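Local coordinates for protein alcohol dehydrogenase (Thermus sp., PDB 4CPD) that probably oxidises alcohols to carbonyl compounds with NAD+, and runs the reverse reaction, as a zinc-containing medium-chain dehydrogenase, at residues Ile49-Leu52 with Pro53-Leu57; Gln73-Gln76 with Pro77-Val81. All coordinates share one frame; numbering follows the deposited sequence.

Interaction 1 of 2, residues Ile49-Leu52 with Pro53-Leu57; sequences IPVL and PGSVL
Ser55 reaches back across a type II beta turn, Leu52 to Ser55, and grips the carbonyl of Leu52 with two donors. Its OG lies 2.6 Å from Leu52 O and its backbone N lies 3.2 Å from the same oxygen. Both donors approach from one face of the peptide plane, OG tilted 27° from it. The hydroxyl gets there because OG stands beside its own backbone N, anti to the carbonyl carbon (chi1 -60°). A water bridges the two residues: it accepts from Leu52 N at 2.8 Å and donates to Ser55 OG at 2.7 Å. The hydroxyl thus donates to the carbonyl and accepts from the water, a double role that suits serine.

The turn residues fit their places. Pro53 supplies the fixed phi of the first corner, and Gly54 takes the positive phi (84°) of the second, where a beta carbon would press on the preceding carbonyl oxygen. Beside the polar bonds, Val51 CG1 packs on Ser55 CB at 3.7 Å and comes within 4.3 Å of Leu57 CD2. Farther out, Phe6 of strand 2-8 and Leu44 of helix 39-45 touch both Val51 and Leu57, while Gly54 and Ser55 make backbone hydrogen bonds with Phe6. With the Leu52 carbonyl doubly held and its amide tied through water, the exposed start of the turn has both its backbone polar groups paired.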
# COMPACT_ATOMS: atom_id res chain seq x y z
N ILE A 49 -12.53 -6.49 23.50
CA ILE A 49 -13.39 -5.45 22.96
C ILE A 49 -14.52 -5.20 23.98
O ILE A 49 -15.12 -6.16 24.53
CB ILE A 49 -14.03 -5.90 21.62
CG1 ILE A 49 -12.95 -6.27 20.57
CG2 ILE A 49 -14.98 -4.83 21.10
CD1 ILE A 49 -12.27 -5.11 19.87
N PRO A 50 -14.83 -3.91 24.26
CA PRO A 50 -15.78 -3.62 25.31
C PRO A 50 -17.24 -3.87 24.91
O PRO A 50 -17.71 -3.34 23.88
CB PRO A 50 -15.58 -2.12 25.59
CG PRO A 50 -14.45 -1.67 24.74
CD PRO A 50 -14.31 -2.67 23.65
N VAL A 51 -17.93 -4.65 25.73
CA VAL A 51 -19.32 -4.98 25.51
C VAL A 51 -20.03 -4.88 26.85
O VAL A 51 -19.50 -5.33 27.87
CB VAL A 51 -19.49 -6.44 25.02
CG1 VAL A 51 -20.89 -6.65 24.49
CG2 VAL A 51 -18.48 -6.79 23.96
N LEU A 52 -21.24 -4.33 26.84
CA LEU A 52 -22.12 -4.27 28.02
C LEU A 52 -22.88 -5.61 28.12
O LEU A 52 -23.33 -6.17 27.13
CB LEU A 52 -23.14 -3.14 27.91
CG LEU A 52 -22.78 -1.67 28.14
CD1 LEU A 52 -21.28 -1.45 28.06
CD2 LEU A 52 -23.50 -0.76 27.12
N PRO A 53 -23.00 -6.14 29.34
CA PRO A 53 -23.83 -7.32 29.59
C PRO A 53 -25.28 -7.17 29.11
O PRO A 53 -25.87 -6.10 29.21
CB PRO A 53 -23.78 -7.45 31.12
CG PRO A 53 -22.44 -6.91 31.47
CD PRO A 53 -22.12 -5.83 30.48
N GLY A 54 -25.82 -8.25 28.55
CA GLY A 54 -27.15 -8.22 27.94
C GLY A 54 -27.18 -7.73 26.49
O GLY A 54 -28.25 -7.59 25.91
N SER A 55 -26.01 -7.44 25.91
CA SER A 55 -25.93 -7.04 24.52
C SER A 55 -26.04 -8.28 23.64
O SER A 55 -25.40 -9.31 23.91
CB SER A 55 -24.60 -6.35 24.24
OG SER A 55 -24.39 -5.19 25.02
N VAL A 56 -26.85 -8.18 22.59
CA VAL A 56 -26.96 -9.23 21.59
C VAL A 56 -25.73 -9.28 20.65
O VAL A 56 -25.36 -8.28 20.02
CB VAL A 56 -28.23 -9.03 20.75
CG1 VAL A 56 -28.36 -10.12 19.68
CG2 VAL A 56 -29.46 -9.01 21.64
N LEU A 57 -25.11 -10.45 20.53
CA LEU A 57 -23.86 -10.60 19.77
C LEU A 57 -24.10 -11.03 18.32
O LEU A 57 -25.21 -11.40 17.95
CB LEU A 57 -22.97 -11.63 20.45
CG LEU A 57 -22.55 -11.29 21.89
CD1 LEU A 57 -21.67 -12.40 22.46
CD2 LEU A 57 -21.80 -9.98 21.96
O HOH W 1 -22.58 -3.23 24.70

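Interaction 2 of 2, residues Gln73-Gln76 with Pro77-Val81; sequences QDLQ and PGDWV
Asp79 turns its side chain back over the type I beta turn from Gln76 to Asp79. Its CB and CG each lie 3.4 Å from Gln76 O, the oxygen that also accepts the turn's closing bond from Asp79 N at 3.3 Å. CG stands beside the backbone N, anti to the carbonyl carbon (chi1 -69°), a setting that swings the carboxylate over the start of the turn. At the tip, OD2 takes the N-H of Gln76 at 3.1 Å; the bond is nearly straight (173°) but arrives from well above the carboxylate plane. The Gln76 amide crosses the carboxylate obliquely, planes 80° apart, with NE2 3.7 Å from OD2 and 3.8 Å from OD1, too far for a hydrogen bond. OD1 also makes a weak, long ion pair with Lys137 of strand 136-137. Aspartate suits the site, having just the length to meet an amide three residues back. Pro77 fits the first corner, where its ring fixes phi.

Flanking the turn, Leu75 from before it and Val81 from after it meet, CD2 to CG1 at 4.1 Å, and Leu135 touches both. Val65 of strand 60-68 lies against Asp79 and Val81. The turn leads into strand 80-82, which pairs antiparallel with strands 60-68 and 136-137.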
# COMPACT_ATOMS: atom_id res chain seq x y z
N GLN A 73 -37.41 0.67 -1.72
CA GLN A 73 -38.01 0.40 -3.04
C GLN A 73 -37.91 -1.10 -3.42
O GLN A 73 -38.93 -1.75 -3.68
CB GLN A 73 -37.32 1.27 -4.11
N ASP A 74 -36.70 -1.63 -3.37
CA ASP A 74 -36.36 -2.92 -3.97
C ASP A 74 -36.31 -4.12 -3.03
O ASP A 74 -35.74 -5.13 -3.40
CB ASP A 74 -35.02 -2.78 -4.69
CG ASP A 74 -35.08 -1.78 -5.83
OD1 ASP A 74 -36.20 -1.33 -6.17
OD2 ASP A 74 -34.02 -1.45 -6.41
N LEU A 75 -36.93 -4.03 -1.86
CA LEU A 75 -37.05 -5.16 -0.94
C LEU A 75 -38.48 -5.25 -0.41
O LEU A 75 -39.03 -4.23 0.04
CB LEU A 75 -36.12 -4.97 0.25
CG LEU A 75 -34.62 -4.89 0.01
CD1 LEU A 75 -33.92 -4.61 1.33
CD2 LEU A 75 -34.08 -6.17 -0.60
N GLN A 76 -39.05 -6.45 -0.44
CA GLN A 76 -40.37 -6.71 0.16
C GLN A 76 -40.19 -7.83 1.19
O GLN A 76 -39.16 -8.48 1.19
CB GLN A 76 -41.41 -7.13 -0.87
CG GLN A 76 -41.31 -6.52 -2.25
CD GLN A 76 -41.55 -7.57 -3.32
OE1 GLN A 76 -42.70 -7.94 -3.57
NE2 GLN A 76 -40.46 -8.10 -3.91
N PRO A 77 -41.22 -8.08 2.03
CA PRO A 77 -41.16 -9.12 3.07
C PRO A 77 -40.70 -10.54 2.70
O PRO A 77 -39.97 -11.17 3.46
CB PRO A 77 -42.58 -9.11 3.62
CG PRO A 77 -42.92 -7.65 3.58
CD PRO A 77 -42.33 -7.15 2.28
N GLY A 78 -41.06 -11.07 1.55
CA GLY A 78 -40.59 -12.45 1.29
C GLY A 78 -39.08 -12.69 1.16
O GLY A 78 -38.59 -13.80 1.39
N ASP A 79 -38.36 -11.61 0.82
CA ASP A 79 -37.05 -11.65 0.19
C ASP A 79 -35.92 -12.17 1.06
O ASP A 79 -35.72 -11.74 2.19
CB ASP A 79 -36.69 -10.25 -0.32
CG ASP A 79 -37.55 -9.80 -1.50
OD1 ASP A 79 -38.36 -10.61 -2.02
OD2 ASP A 79 -37.38 -8.64 -1.92
N TRP A 80 -35.18 -13.12 0.48
CA TRP A 80 -33.96 -13.64 1.07
C TRP A 80 -32.85 -12.62 0.89
O TRP A 80 -32.62 -12.12 -0.21
CB TRP A 80 -33.55 -14.97 0.42
CG TRP A 80 -34.33 -16.11 0.96
CD1 TRP A 80 -35.49 -16.61 0.46
CD2 TRP A 80 -34.02 -16.90 2.11
NE1 TRP A 80 -35.93 -17.65 1.24
CE2 TRP A 80 -35.05 -17.85 2.26
CE3 TRP A 80 -32.99 -16.89 3.03
CZ2 TRP A 80 -35.06 -18.79 3.29
CZ3 TRP A 80 -33.01 -17.83 4.05
CH2 TRP A 80 -34.04 -18.76 4.17
N VAL A 81 -32.16 -12.31 1.98
CA VAL A 81 -31.12 -11.30 1.94
C VAL A 81 -29.90 -11.66 2.78
O VAL A 81 -29.94 -12.50 3.69
CB VAL A 81 -31.61 -9.93 2.44
CG1 VAL A 81 -32.68 -9.37 1.50
CG2 VAL A 81 -32.09 -10.01 3.89

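Interactions 1 and 2 come in series along the chain, within the GroES-like domain, and flank strand 60-68: residues 49-57 lead into it and residues 73-81 follow it. Their centres are 29 Å apart and their nearest atoms about 15 Å, so neither touches the other. Both are proline-containing surface turns, yet they differ in type and in the backbone atom the side chain seeks. Interaction 1 is nearer the zinc site: the side chain of Leu57 is about 7 Å from that of the zinc ligand His59 and about 11 Å from a bound zinc, whereas interaction 2 lies away from the known sites.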